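Local coordinates for lovastatin nonaketide synthase, polyketide synthase component (PDB 7CPX), which builds the nonaketide dihydromonacolin L, a lovastatin precursor, from malonyl-CoA by iterative condensation, methylation, reduction and dehydration as a homodimeric multidomain synthase, at residues L77-A82 with W930-R935; L103-E108 with E246-V251; A113-Q118 with D262-E267; V131-Y136 with G207-L212; F168-P173 with S200-A205. The protein carries 2 engineered substitutions. All blocks are in the same frame, centred on the assembly; numbering follows the deposited sequence.

Contact 1 of 5, residues L77-A82 with W930-R935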
# COMPACT_ATOMS: atom_id res chain seq x y z
N LEU A 77 24.71 -5.90 18.21
CA LEU A 77 23.94 -5.74 19.44
C LEU A 77 22.90 -6.84 19.61
O LEU A 77 22.52 -7.13 20.75
CB LEU A 77 23.26 -4.37 19.45
CG LEU A 77 24.18 -3.16 19.28
CD1 LEU A 77 23.56 -1.95 19.94
CD2 LEU A 77 25.57 -3.41 19.84
N GLY A 78 22.44 -7.45 18.52
CA GLY A 78 21.58 -8.61 18.65
C GLY A 78 22.28 -9.84 19.17
O GLY A 78 21.63 -10.72 19.75
N ALA A 79 23.60 -9.91 18.99
CA ALA A 79 24.39 -11.01 19.54
C ALA A 79 24.50 -10.83 21.05
O ALA A 79 25.26 -9.99 21.52
CB ALA A 79 25.76 -11.06 18.88
N PHE A 80 23.74 -11.62 21.79
CA PHE A 80 23.63 -11.47 23.23
C PHE A 80 23.60 -12.84 23.89
O PHE A 80 23.00 -13.77 23.37
CB PHE A 80 22.36 -10.68 23.59
CG PHE A 80 22.02 -10.68 25.05
CD1 PHE A 80 22.84 -10.04 25.97
CD2 PHE A 80 20.87 -11.30 25.50
CE1 PHE A 80 22.51 -10.04 27.31
CE2 PHE A 80 20.54 -11.29 26.83
CZ PHE A 80 21.36 -10.66 27.74
N ASP A 81 24.27 -12.94 25.04
CA ASP A 81 24.35 -14.21 25.77
C ASP A 81 23.10 -14.36 26.64
O ASP A 81 23.13 -14.22 27.87
CB ASP A 81 25.63 -14.27 26.59
CG ASP A 81 26.02 -15.69 26.94
OD1 ASP A 81 25.11 -16.54 27.11
OD2 ASP A 81 27.23 -15.97 27.05
N ALA A 82 21.98 -14.64 25.97
CA ALA A 82 20.72 -14.80 26.68
C ALA A 82 20.78 -15.96 27.66
O ALA A 82 20.23 -15.88 28.77
CB ALA A 82 19.59 -15.01 25.67
N TRP A 930 31.16 -13.20 26.09
CA TRP A 930 29.74 -13.39 25.85
C TRP A 930 29.52 -14.25 24.61
O TRP A 930 30.21 -14.10 23.60
CB TRP A 930 29.05 -12.04 25.70
CG TRP A 930 29.36 -11.12 26.83
CD1 TRP A 930 30.26 -10.09 26.83
CD2 TRP A 930 28.80 -11.16 28.15
NE1 TRP A 930 30.28 -9.48 28.06
CE2 TRP A 930 29.40 -10.12 28.89
CE3 TRP A 930 27.86 -11.97 28.77
CZ2 TRP A 930 29.07 -9.87 30.22
CZ3 TRP A 930 27.54 -11.72 30.09
CH2 TRP A 930 28.14 -10.68 30.80
N ASP A 931 28.55 -15.16 24.70
CA ASP A 931 28.38 -16.18 23.67
C ASP A 931 28.25 -15.56 22.29
O ASP A 931 28.98 -15.92 21.36
CB ASP A 931 27.16 -17.04 24.00
CG ASP A 931 26.97 -18.18 23.02
OD1 ASP A 931 27.85 -19.06 22.96
OD2 ASP A 931 25.94 -18.19 22.32
N ARG A 932 27.33 -14.62 22.13
CA ARG A 932 27.12 -13.88 20.89
C ARG A 932 26.81 -14.79 19.70
O ARG A 932 26.79 -14.33 18.56
CB ARG A 932 28.33 -13.01 20.55
CG ARG A 932 28.53 -11.84 21.50
CD ARG A 932 29.51 -10.83 20.93
NE ARG A 932 29.70 -9.68 21.81
CZ ARG A 932 30.66 -9.58 22.73
NH1 ARG A 932 31.53 -10.56 22.93
NH2 ARG A 932 30.73 -8.48 23.47
N SER A 933 26.56 -16.08 19.94
CA SER A 933 26.33 -17.01 18.84
C SER A 933 25.04 -16.68 18.10
O SER A 933 25.00 -16.70 16.87
CB SER A 933 26.31 -18.44 19.35
OG SER A 933 27.53 -18.78 19.99
N ARG A 934 23.97 -16.38 18.84
CA ARG A 934 22.66 -16.13 18.27
C ARG A 934 22.33 -14.65 18.37
O ARG A 934 22.51 -14.03 19.43
CB ARG A 934 21.58 -16.95 18.98
CG ARG A 934 20.17 -16.65 18.51
CD ARG A 934 19.18 -17.69 19.02
NE ARG A 934 17.81 -17.33 18.69
CZ ARG A 934 16.76 -18.11 18.92
NH1 ARG A 934 16.88 -19.30 19.48
NH2 ARG A 934 15.55 -17.67 18.58
N ARG A 935 21.84 -14.08 17.27
CA ARG A 935 21.46 -12.68 17.21
C ARG A 935 20.00 -12.55 17.63
O ARG A 935 19.10 -12.91 16.88
CB ARG A 935 21.68 -12.11 15.81
CG ARG A 935 21.55 -10.61 15.73
CD ARG A 935 21.77 -10.09 14.32
NE ARG A 935 21.88 -8.64 14.29
CZ ARG A 935 20.85 -7.81 14.21
NH1 ARG A 935 19.60 -8.26 14.16
NH2 ARG A 935 21.07 -6.50 14.19
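D81 takes the backbone amide of D931 from above its carboxylate plane: D931 N lies 2.8 Å from D81 OD2, and the bond comes in 50° out of that plane. The donor is nevertheless reasonably aligned, with 150° at the hydrogen. The D931 side chain crosses that of D81 at about a right angle, its CB 3.2 Å from D81 OD2. Their charged ends turn to separate partners, D81 OD1 to the amide of F84 and D931 OD1 to the guanidinium of R483. W930 lies against the same aspartate, D81 CB sitting at the edge of the indole, 3.9 Å from W930 CE3.

The segment 930-935 lies between the transacylase and dehydratase regions and comes back against a ketosynthase loop, consistent with the post-acyltransferase linker that packs back on the ketosynthase in related megasynthases. The two backbones form a single bridge at A79 and R935. Two CA-H...O contacts accompany it, R935 CA to G78 O at 3.2 Å and A79 CA to R934 O at 3.6 Å. CG of R935 is anti to the backbone N (chi1 -169°), which carries it to 3.5 Å from G78 CA; farther out, the guanidinium turns one face to that CA while NE pairs with D76. A79 CB packs against R932 CB at 3.6 Å, and the guanidinium of R932 is engaged by D75.

Contact 2 of 5, residues L103-E108 with E246-V251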
# COMPACT_ATOMS: atom_id res chain seq x y z
N LEU A 103 22.96 -5.16 30.71
CA LEU A 103 23.26 -6.36 31.49
C LEU A 103 24.71 -6.76 31.31
O LEU A 103 25.43 -7.03 32.29
CB LEU A 103 22.33 -7.50 31.07
CG LEU A 103 20.89 -7.42 31.55
CD1 LEU A 103 20.03 -8.43 30.81
CD2 LEU A 103 20.81 -7.67 33.04
N GLU A 104 25.18 -6.79 30.06
CA GLU A 104 26.55 -7.20 29.80
C GLU A 104 27.54 -6.25 30.47
O GLU A 104 28.50 -6.69 31.11
CB GLU A 104 26.80 -7.27 28.30
CG GLU A 104 26.02 -8.38 27.61
CD GLU A 104 26.23 -8.40 26.11
OE1 GLU A 104 26.72 -7.39 25.56
OE2 GLU A 104 25.92 -9.43 25.48
N THR A 105 27.31 -4.94 30.34
CA THR A 105 28.23 -3.96 30.91
C THR A 105 28.19 -3.96 32.42
O THR A 105 29.22 -3.74 33.07
CB THR A 105 27.91 -2.56 30.38
OG1 THR A 105 26.52 -2.28 30.58
CG2 THR A 105 28.24 -2.46 28.91
N VAL A 106 27.02 -4.18 33.02
CA VAL A 106 26.94 -4.25 34.47
C VAL A 106 27.68 -5.47 34.99
O VAL A 106 28.38 -5.40 36.00
CB VAL A 106 25.47 -4.23 34.93
CG1 VAL A 106 25.38 -4.60 36.40
CG2 VAL A 106 24.87 -2.86 34.70
N TYR A 107 27.54 -6.61 34.30
CA TYR A 107 28.32 -7.77 34.71
C TYR A 107 29.81 -7.51 34.55
O TYR A 107 30.62 -7.91 35.39
CB TYR A 107 27.91 -9.01 33.91
CG TYR A 107 28.63 -10.25 34.38
CD1 TYR A 107 28.18 -10.96 35.49
CD2 TYR A 107 29.76 -10.71 33.73
CE1 TYR A 107 28.84 -12.09 35.93
CE2 TYR A 107 30.43 -11.84 34.16
CZ TYR A 107 29.96 -12.52 35.26
OH TYR A 107 30.62 -13.65 35.69
N GLU A 108 30.20 -6.83 33.46
CA GLU A 108 31.60 -6.50 33.27
C GLU A 108 32.11 -5.59 34.38
O GLU A 108 33.24 -5.76 34.86
CB GLU A 108 31.80 -5.84 31.90
CG GLU A 108 31.63 -6.78 30.73
CD GLU A 108 31.68 -6.06 29.40
OE1 GLU A 108 31.93 -4.84 29.39
OE2 GLU A 108 31.47 -6.72 28.36
N GLU A 246 26.80 5.58 19.97
CA GLU A 246 26.30 4.39 20.65
C GLU A 246 27.25 4.04 21.79
O GLU A 246 28.43 3.76 21.55
CB GLU A 246 26.18 3.22 19.69
CG GLU A 246 25.06 3.33 18.69
CD GLU A 246 24.75 2.00 18.05
OE1 GLU A 246 25.64 1.12 18.03
OE2 GLU A 246 23.60 1.81 17.59
N ALA A 247 26.74 4.04 23.01
CA ALA A 247 27.56 3.68 24.15
C ALA A 247 26.67 3.13 25.26
O ALA A 247 25.58 3.64 25.50
CB ALA A 247 28.37 4.88 24.66
N VAL A 248 27.16 2.09 25.91
CA VAL A 248 26.52 1.52 27.09
C VAL A 248 27.59 1.43 28.17
O VAL A 248 28.55 0.66 28.04
CB VAL A 248 25.91 0.14 26.81
CG1 VAL A 248 25.22 -0.39 28.06
CG2 VAL A 248 24.93 0.23 25.65
N CYS A 249 27.42 2.20 29.24
CA CYS A 249 28.39 2.26 30.32
C CYS A 249 27.74 1.78 31.60
O CYS A 249 26.54 1.97 31.81
CB CYS A 249 28.92 3.68 30.51
SG CYS A 249 30.22 3.83 31.75
N SER A 250 28.53 1.15 32.46
CA SER A 250 28.10 0.77 33.79
C SER A 250 29.25 1.05 34.75
O SER A 250 30.40 0.72 34.45
CB SER A 250 27.71 -0.71 33.86
OG SER A 250 26.67 -1.00 32.94
N VAL A 251 28.93 1.67 35.88
CA VAL A 251 29.93 2.07 36.86
C VAL A 251 29.46 1.61 38.23
O VAL A 251 28.38 1.99 38.68
CB VAL A 251 30.15 3.59 36.83
CG1 VAL A 251 30.70 4.08 38.15
CG2 VAL A 251 31.09 3.96 35.70
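T105 on helix 97-113 meets V248 and S250 on strand 247-255, a helix-on-sheet layer in the N-terminal half of the thiolase-type ketosynthase fold. The short helix and strand segments run 35° apart in direction, with their axes 7.1 Å from each other at closest approach. V248 and S250 turn CB toward the helix, whereas C249 and V251 turn CB away and touch helix 369-386 on the other side of the sheet.

The T105 side chain can be followed atom by atom. Its CB comes first, 3.2 Å from S250 OG. From there OG1 takes the position between the backbone N and the carbonyl carbon (chi1 52°), and accepts a hydrogen bond from S250 OG at 2.7 Å. OG1 also meets an apolar neighbour, V248 CG1, at 3.4 Å. Back along its own helix the same hydroxyl is within hydrogen-bonding reach of the carbonyl oxygens of L101 and L102, which must share its single proton, so this buried group links the serine of the strand to the preceding helical turn. The other branch, CG2, is anti to the carbonyl carbon and reaches the strand backbone, 3.3 Å from V248 O. The side chains of T105 and V248 cross at about a right angle.

One residue on, V106 meets S250 with its CG2 branch, anti to the carbonyl carbon, and also touches F168 and I164 of helix 159-168. S250 CB lies 3.5 Å from T105 O, while V106 CG2 lies 3.7 Å from that same CB.

Contact 3 of 5, residues A113-Q118 with D262-E267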
# COMPACT_ATOMS: atom_id res chain seq x y z
N ALA A 113 35.29 -4.69 39.18
CA ALA A 113 35.36 -4.25 40.56
C ALA A 113 35.86 -5.34 41.49
O ALA A 113 36.30 -5.05 42.60
CB ALA A 113 33.98 -3.77 41.02
N GLY A 114 35.80 -6.60 41.05
CA GLY A 114 36.27 -7.70 41.86
C GLY A 114 35.19 -8.25 42.77
O GLY A 114 35.42 -8.44 43.97
N MET A 115 34.02 -8.51 42.21
CA MET A 115 32.87 -8.96 42.98
C MET A 115 32.26 -10.20 42.34
O MET A 115 32.12 -10.27 41.12
CB MET A 115 31.81 -7.87 43.07
CG MET A 115 32.24 -6.68 43.89
SD MET A 115 31.03 -5.36 43.83
CE MET A 115 31.67 -4.28 45.10
N ARG A 116 31.90 -11.16 43.18
CA ARG A 116 31.17 -12.33 42.72
C ARG A 116 29.68 -12.04 42.69
O ARG A 116 29.13 -11.42 43.60
CB ARG A 116 31.44 -13.53 43.63
CG ARG A 116 32.91 -13.78 43.92
CD ARG A 116 33.12 -15.15 44.55
NE ARG A 116 32.34 -15.31 45.77
CZ ARG A 116 32.78 -15.04 46.99
NH1 ARG A 116 34.01 -14.60 47.20
NH2 ARG A 116 31.97 -15.22 48.03
N ILE A 117 29.02 -12.48 41.62
CA ILE A 117 27.57 -12.29 41.52
C ILE A 117 26.87 -12.94 42.70
O ILE A 117 25.83 -12.45 43.16
CB ILE A 117 27.05 -12.84 40.18
CG1 ILE A 117 25.58 -12.48 39.99
CG2 ILE A 117 27.23 -14.35 40.11
CD1 ILE A 117 25.03 -12.82 38.63
N GLN A 118 27.42 -14.05 43.20
CA GLN A 118 26.84 -14.69 44.38
C GLN A 118 26.92 -13.77 45.59
O GLN A 118 25.97 -13.69 46.38
CB GLN A 118 27.56 -16.01 44.66
CG GLN A 118 27.29 -17.11 43.65
CD GLN A 118 27.97 -16.86 42.32
OE1 GLN A 118 28.90 -16.06 42.22
NE2 GLN A 118 27.51 -17.54 41.28
N ASP A 262 35.49 -3.61 51.99
CA ASP A 262 35.28 -4.75 51.11
C ASP A 262 36.50 -5.08 50.26
O ASP A 262 36.47 -6.07 49.52
CB ASP A 262 34.08 -4.49 50.19
CG ASP A 262 32.79 -4.30 50.96
OD1 ASP A 262 32.65 -4.90 52.05
OD2 ASP A 262 31.91 -3.55 50.49
N GLY A 263 37.56 -4.29 50.35
CA GLY A 263 38.78 -4.58 49.61
C GLY A 263 38.59 -4.56 48.11
O GLY A 263 39.10 -5.45 47.41
N ASP A 264 37.87 -3.57 47.60
CA ASP A 264 37.63 -3.45 46.16
C ASP A 264 38.59 -2.42 45.57
O ASP A 264 38.68 -1.29 46.06
CB ASP A 264 36.18 -3.03 45.89
CG ASP A 264 35.18 -4.03 46.43
OD1 ASP A 264 35.50 -5.24 46.46
OD2 ASP A 264 34.07 -3.61 46.82
N THR A 265 39.30 -2.82 44.52
CA THR A 265 40.19 -1.89 43.84
C THR A 265 39.40 -0.71 43.30
O THR A 265 38.32 -0.87 42.73
CB THR A 265 40.92 -2.60 42.70
OG1 THR A 265 41.79 -3.60 43.24
CG2 THR A 265 41.75 -1.60 41.90
N ILE A 266 39.94 0.48 43.49
CA ILE A 266 39.23 1.72 43.21
C ILE A 266 39.69 2.29 41.88
O ILE A 266 40.89 2.40 41.61
CB ILE A 266 39.44 2.73 44.35
CG1 ILE A 266 38.64 2.29 45.58
CG2 ILE A 266 39.06 4.12 43.89
CD1 ILE A 266 39.00 3.03 46.85
N GLU A 267 38.72 2.66 41.04
CA GLU A 267 39.02 3.36 39.80
C GLU A 267 39.11 4.87 40.01
O GLU A 267 39.99 5.52 39.45
CB GLU A 267 37.95 3.05 38.75
CG GLU A 267 37.93 1.60 38.30
CD GLU A 267 37.04 1.38 37.09
OE1 GLU A 267 36.30 2.31 36.72
OE2 GLU A 267 37.08 0.28 36.51
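A113 and D264 are the backbone neighbours here, with CA atoms 6.1 Å apart, and each segment contains the Schellman-type end of a helix, at G114 (phi 89°) and G263 (phi 62°). Within the ketosynthase region the contact therefore joins the C-terminal end of helix 97-113 to the loop that leads from helix 256-261 into strand 268-277.

Two side chains reach across. D264 turns CB toward the other segment and sets it 3.9 Å from A113 O. Its carboxylate is met by the tip of M115, whose methyl CE lies 3.0 Å from D264 OD2 and 3.8 Å from D264 CG. M115 gets there by an extended chain: CG is anti to the carbonyl carbon (chi1 -68°), and the remaining torsions stay straight out to CE. The two side chains cross at about a right angle. M115 also touches M202, and both A113 and D264 touch V14 of strand 11-19.

No hydrogen bond spans the two segments; the nearest backbone polar pair, A113 O and T265 N, is 4.2 Å apart. The carboxylate has its charged partners outside the segments: OD1 pairs with K514 and OD2 with K254, which also pairs with D262. K514 NZ makes a weak hydrogen bond to G114 O as well, so one ammonium ties the helix end to the loop. Flanked by two lysines, the buried carboxylate of D264 probably stays ionised.

Contact 4 of 5, residues V131-Y136 with G207-L212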
# COMPACT_ATOMS: atom_id res chain seq x y z
N VAL A 131 18.77 6.38 30.28
CA VAL A 131 18.44 6.05 28.90
C VAL A 131 17.54 7.15 28.35
O VAL A 131 16.59 7.57 29.01
CB VAL A 131 17.75 4.68 28.79
CG1 VAL A 131 18.63 3.60 29.39
CG2 VAL A 131 16.42 4.71 29.49
N MET A 132 17.86 7.60 27.14
CA MET A 132 17.12 8.67 26.49
C MET A 132 16.63 8.30 25.10
O MET A 132 15.65 8.89 24.64
CB MET A 132 18.00 9.92 26.38
CG MET A 132 17.38 11.10 25.64
SD MET A 132 18.64 12.20 24.99
CE MET A 132 18.31 12.08 23.23
N THR A 133 17.24 7.32 24.44
CA THR A 133 17.10 7.16 23.00
C THR A 133 16.65 5.75 22.65
O THR A 133 17.28 5.07 21.83
CB THR A 133 18.42 7.48 22.29
OG1 THR A 133 19.14 8.46 23.05
CG2 THR A 133 18.14 8.03 20.92
N HIS A 134 15.55 5.30 23.25
CA HIS A 134 14.94 3.98 23.23
C HIS A 134 14.39 3.69 21.84
O HIS A 134 13.17 3.62 21.64
CB HIS A 134 13.82 3.89 24.28
CG HIS A 134 12.77 4.95 24.13
ND1 HIS A 134 11.96 5.04 23.02
CD2 HIS A 134 12.40 5.96 24.95
CE1 HIS A 134 11.13 6.06 23.16
NE2 HIS A 134 11.38 6.64 24.33
N ASP A 135 15.30 3.54 20.87
CA ASP A 135 14.88 3.17 19.52
C ASP A 135 14.09 1.87 19.54
O ASP A 135 13.04 1.76 18.90
CB ASP A 135 16.10 3.06 18.62
CG ASP A 135 16.81 4.38 18.43
OD1 ASP A 135 16.36 5.39 19.02
OD2 ASP A 135 17.82 4.42 17.70
N TYR A 136 14.59 0.87 20.26
CA TYR A 136 13.74 -0.25 20.62
C TYR A 136 12.62 0.26 21.52
O TYR A 136 12.80 1.20 22.30
CB TYR A 136 14.55 -1.34 21.33
CG TYR A 136 14.54 -2.67 20.62
CD1 TYR A 136 15.24 -2.85 19.43
CD2 TYR A 136 13.85 -3.76 21.14
CE1 TYR A 136 15.24 -4.07 18.79
CE2 TYR A 136 13.86 -4.98 20.51
CZ TYR A 136 14.55 -5.13 19.33
OH TYR A 136 14.55 -6.35 18.69
N GLY A 207 24.33 3.79 31.94
CA GLY A 207 23.74 4.60 30.91
C GLY A 207 23.76 3.84 29.61
O GLY A 207 24.65 3.02 29.36
N ALA A 208 22.77 4.12 28.76
CA ALA A 208 22.65 3.39 27.50
C ALA A 208 22.04 4.29 26.44
O ALA A 208 20.92 4.79 26.61
CB ALA A 208 21.79 2.13 27.69
N ASN A 209 22.78 4.50 25.36
CA ASN A 209 22.26 5.13 24.16
C ASN A 209 22.68 4.29 22.97
O ASN A 209 23.86 4.00 22.80
CB ASN A 209 22.78 6.56 24.00
CG ASN A 209 22.42 7.16 22.66
OD1 ASN A 209 21.32 7.69 22.47
ND2 ASN A 209 23.35 7.09 21.71
N LEU A 210 21.71 3.90 22.15
CA LEU A 210 21.96 3.04 21.01
C LEU A 210 21.26 3.58 19.78
O LEU A 210 20.24 4.27 19.87
CB LEU A 210 21.49 1.61 21.29
CG LEU A 210 22.26 0.88 22.39
CD1 LEU A 210 21.69 -0.50 22.59
CD2 LEU A 210 23.74 0.80 22.07
N ILE A 211 21.83 3.26 18.62
CA ILE A 211 21.31 3.71 17.34
C ILE A 211 20.70 2.51 16.63
O ILE A 211 21.39 1.79 15.90
CB ILE A 211 22.42 4.37 16.50
CG1 ILE A 211 22.78 5.72 17.10
CG2 ILE A 211 21.98 4.51 15.06
CD1 ILE A 211 24.15 6.22 16.72
N LEU A 212 19.41 2.29 16.84
CA LEU A 212 18.69 1.18 16.25
C LEU A 212 17.64 1.61 15.25
O LEU A 212 17.18 0.78 14.46
CB LEU A 212 18.02 0.34 17.35
CG LEU A 212 18.87 0.05 18.58
CD1 LEU A 212 18.01 -0.44 19.73
CD2 LEU A 212 19.95 -0.96 18.26
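CG of D135 is anti to its carbonyl carbon (chi1 -65°), which starts the carboxylate toward 207-212, and CG of L212 is likewise anti to its own (chi1 -44°). The backbones set D135 CB and L212 CB 3.6 Å apart. The contact extends the parallel pairing of strands 126-131 and 203-209, in the N-terminal half of the thiolase-type ketosynthase fold, into the loops beyond them.

D135 OD2 uses its anti lone pair to accept L212 N at 2.8 Å, with 152° at the hydrogen. The same oxygen accepts the amide of G213, so it holds two successive N-H groups just ahead of helix 214-222. Between T133 and D135 the chain makes an inverse gamma turn centred on H134, whose ring stacks on H134 of the second subunit. T133 OG1 points to N209 OD1, a modelled bond too short to be more than doubtful at this resolution. N209 has further weak bonds, OD1 to R244 and ND2 to the carbonyl of G245.

M132 places its side chain about 5 Å from that of C181 and about 6 Å from that of H367, both predicted active-site residues, so this end of the loop borders the probable condensation site. At the strand end V131 CG1 packs on A208 CB at 3.9 Å. Y136 anchors its hydroxyl on V938 N and the carbonyl of E93, and its ring carbon CD1 lies 3.7 Å from L212 CD1.

Contact 5 of 5, residues F168-P173 with S200-A205; sequences FDWHGP and SSMAIA
W170 drives the six-membered end of its indole against I204 and M202. I204 CG1 lies 3.3 Å from both W170 CZ3 and W170 CH2, the two side chains crossing at about a right angle. M202 comes in obliquely, with its terminal methyl CE 3.7 Å from W170 CZ2. A separate, smaller touch sets P173 CD 3.8 Å from S200 OG.

The torsions show how the groups arrive. CG1 of I204 is anti to the carbonyl carbon (chi1 -65°), and M202 starts with CG anti to the backbone N but bends at chi3 (138°) to bring CE to the indole. F168, in the same segment as W170, lies over one face of the indole, its CB displaced toward the rim. V106 of helix 97-113 touches W170 and I204 alike.

Farther out, these pieces join the loop between helix 159-168 and strand 174-177 to the segment 200-205, which runs into strand 203-209, within the N-terminal half of the ketosynthase fold. That loop also reaches the dimer interface, where H171 makes backbone hydrogen bonds to the second subunit and P173 packs on V275 of that subunit.

No hydrogen bond crosses between the two segments. S200 OG is instead bonded to S124 O and Q194 NE2, which implies that burial of the indole, methionine and isoleucine side chains carries the contact while its polar serine is satisfied by neighbours.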
# COMPACT_ATOMS: atom_id res chain seq x y z
N PHE A 168 20.77 -9.99 38.75
CA PHE A 168 21.73 -10.05 39.85
C PHE A 168 21.06 -10.22 41.21
O PHE A 168 21.76 -10.21 42.22
CB PHE A 168 22.60 -8.79 39.86
CG PHE A 168 23.44 -8.62 38.63
CD1 PHE A 168 24.67 -9.24 38.52
CD2 PHE A 168 23.00 -7.83 37.58
CE1 PHE A 168 25.44 -9.09 37.39
CE2 PHE A 168 23.78 -7.67 36.44
CZ PHE A 168 25.00 -8.30 36.35
N ASP A 169 19.74 -10.37 41.25
CA ASP A 169 19.02 -10.58 42.50
C ASP A 169 19.27 -9.43 43.47
O ASP A 169 19.43 -9.63 44.68
CB ASP A 169 19.42 -11.92 43.13
CG ASP A 169 18.53 -12.31 44.29
OD1 ASP A 169 17.66 -11.51 44.68
OD2 ASP A 169 18.70 -13.43 44.83
N TRP A 170 19.31 -8.22 42.94
CA TRP A 170 19.50 -7.03 43.76
C TRP A 170 18.16 -6.50 44.25
O TRP A 170 17.13 -6.65 43.59
CB TRP A 170 20.23 -5.95 42.96
CG TRP A 170 21.63 -6.31 42.62
CD1 TRP A 170 22.39 -7.28 43.19
CD2 TRP A 170 22.45 -5.71 41.61
NE1 TRP A 170 23.63 -7.32 42.61
CE2 TRP A 170 23.70 -6.36 41.64
CE3 TRP A 170 22.26 -4.68 40.70
CZ2 TRP A 170 24.74 -6.02 40.78
CZ3 TRP A 170 23.29 -4.34 39.85
CH2 TRP A 170 24.51 -5.01 39.90
N HIS A 171 18.19 -5.88 45.42
CA HIS A 171 16.99 -5.36 46.06
C HIS A 171 17.01 -3.85 46.25
O HIS A 171 16.05 -3.31 46.81
CB HIS A 171 16.77 -6.05 47.41
CG HIS A 171 16.58 -7.53 47.32
ND1 HIS A 171 16.05 -8.13 46.20
CD2 HIS A 171 16.85 -8.52 48.19
CE1 HIS A 171 16.00 -9.44 46.39
NE2 HIS A 171 16.47 -9.70 47.59
N GLY A 172 18.06 -3.17 45.82
CA GLY A 172 18.12 -1.74 45.93
C GLY A 172 17.28 -1.06 44.87
O GLY A 172 16.72 -1.70 43.97
N PRO A 173 17.18 0.26 44.97
CA PRO A 173 16.41 1.01 43.97
C PRO A 173 16.94 0.76 42.57
O PRO A 173 18.15 0.65 42.35
CB PRO A 173 16.61 2.47 44.40
CG PRO A 173 16.91 2.40 45.85
CD PRO A 173 17.66 1.12 46.06
N SER A 200 22.18 1.11 50.59
CA SER A 200 22.73 0.26 49.54
C SER A 200 24.25 0.28 49.65
O SER A 200 24.88 1.32 49.46
CB SER A 200 22.29 0.74 48.16
OG SER A 200 20.88 0.69 48.03
N SER A 201 24.83 -0.88 49.96
CA SER A 201 26.28 -0.99 50.01
C SER A 201 26.92 -0.76 48.65
O SER A 201 28.11 -0.44 48.58
CB SER A 201 26.69 -2.36 50.54
OG SER A 201 28.08 -2.58 50.38
N MET A 202 26.16 -0.93 47.57
CA MET A 202 26.68 -0.77 46.22
C MET A 202 25.57 -0.21 45.35
O MET A 202 24.38 -0.38 45.64
CB MET A 202 27.18 -2.11 45.67
CG MET A 202 27.63 -2.08 44.22
SD MET A 202 28.09 -3.73 43.65
CE MET A 202 27.36 -3.74 42.02
N ALA A 203 25.96 0.47 44.27
CA ALA A 203 24.99 1.07 43.36
C ALA A 203 25.58 1.10 41.96
O ALA A 203 26.64 1.69 41.75
CB ALA A 203 24.62 2.47 43.82
N ILE A 204 24.89 0.48 41.02
CA ILE A 204 25.27 0.59 39.62
C ILE A 204 24.72 1.91 39.09
O ILE A 204 23.53 2.19 39.22
CB ILE A 204 24.74 -0.59 38.80
CG1 ILE A 204 25.40 -1.90 39.24
CG2 ILE A 204 24.96 -0.35 37.33
CD1 ILE A 204 26.90 -1.91 39.13
N ALA A 205 25.60 2.73 38.53
CA ALA A 205 25.21 3.90 37.76
C ALA A 205 25.52 3.58 36.31
O ALA A 205 26.69 3.49 35.92
CB ALA A 205 25.96 5.15 38.23

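In the fold
Following the chain from the N terminus, all five contacts open between residues 77 and 173. Contact 5 closes first, at 200-205, and lies within the span of contact 4, which ends at 207-212 on the same strand, 203-209. Contacts 2 and 3 each enclose both and cross one another: contact 2 closes at 246-251 on the neighbouring strand 247-255, whereas contact 3 starts later and ends later, at 262-267. Contact 1 spans everything, closing only at 930-935. Contacts 2 to 5 thus knit helices, loops and sheet inside the ketosynthase, while contact 1 returns a distant linker to contact 2, where W930 NE1 probably hydrogen-bonds to E108 OE2 (3.0 Å).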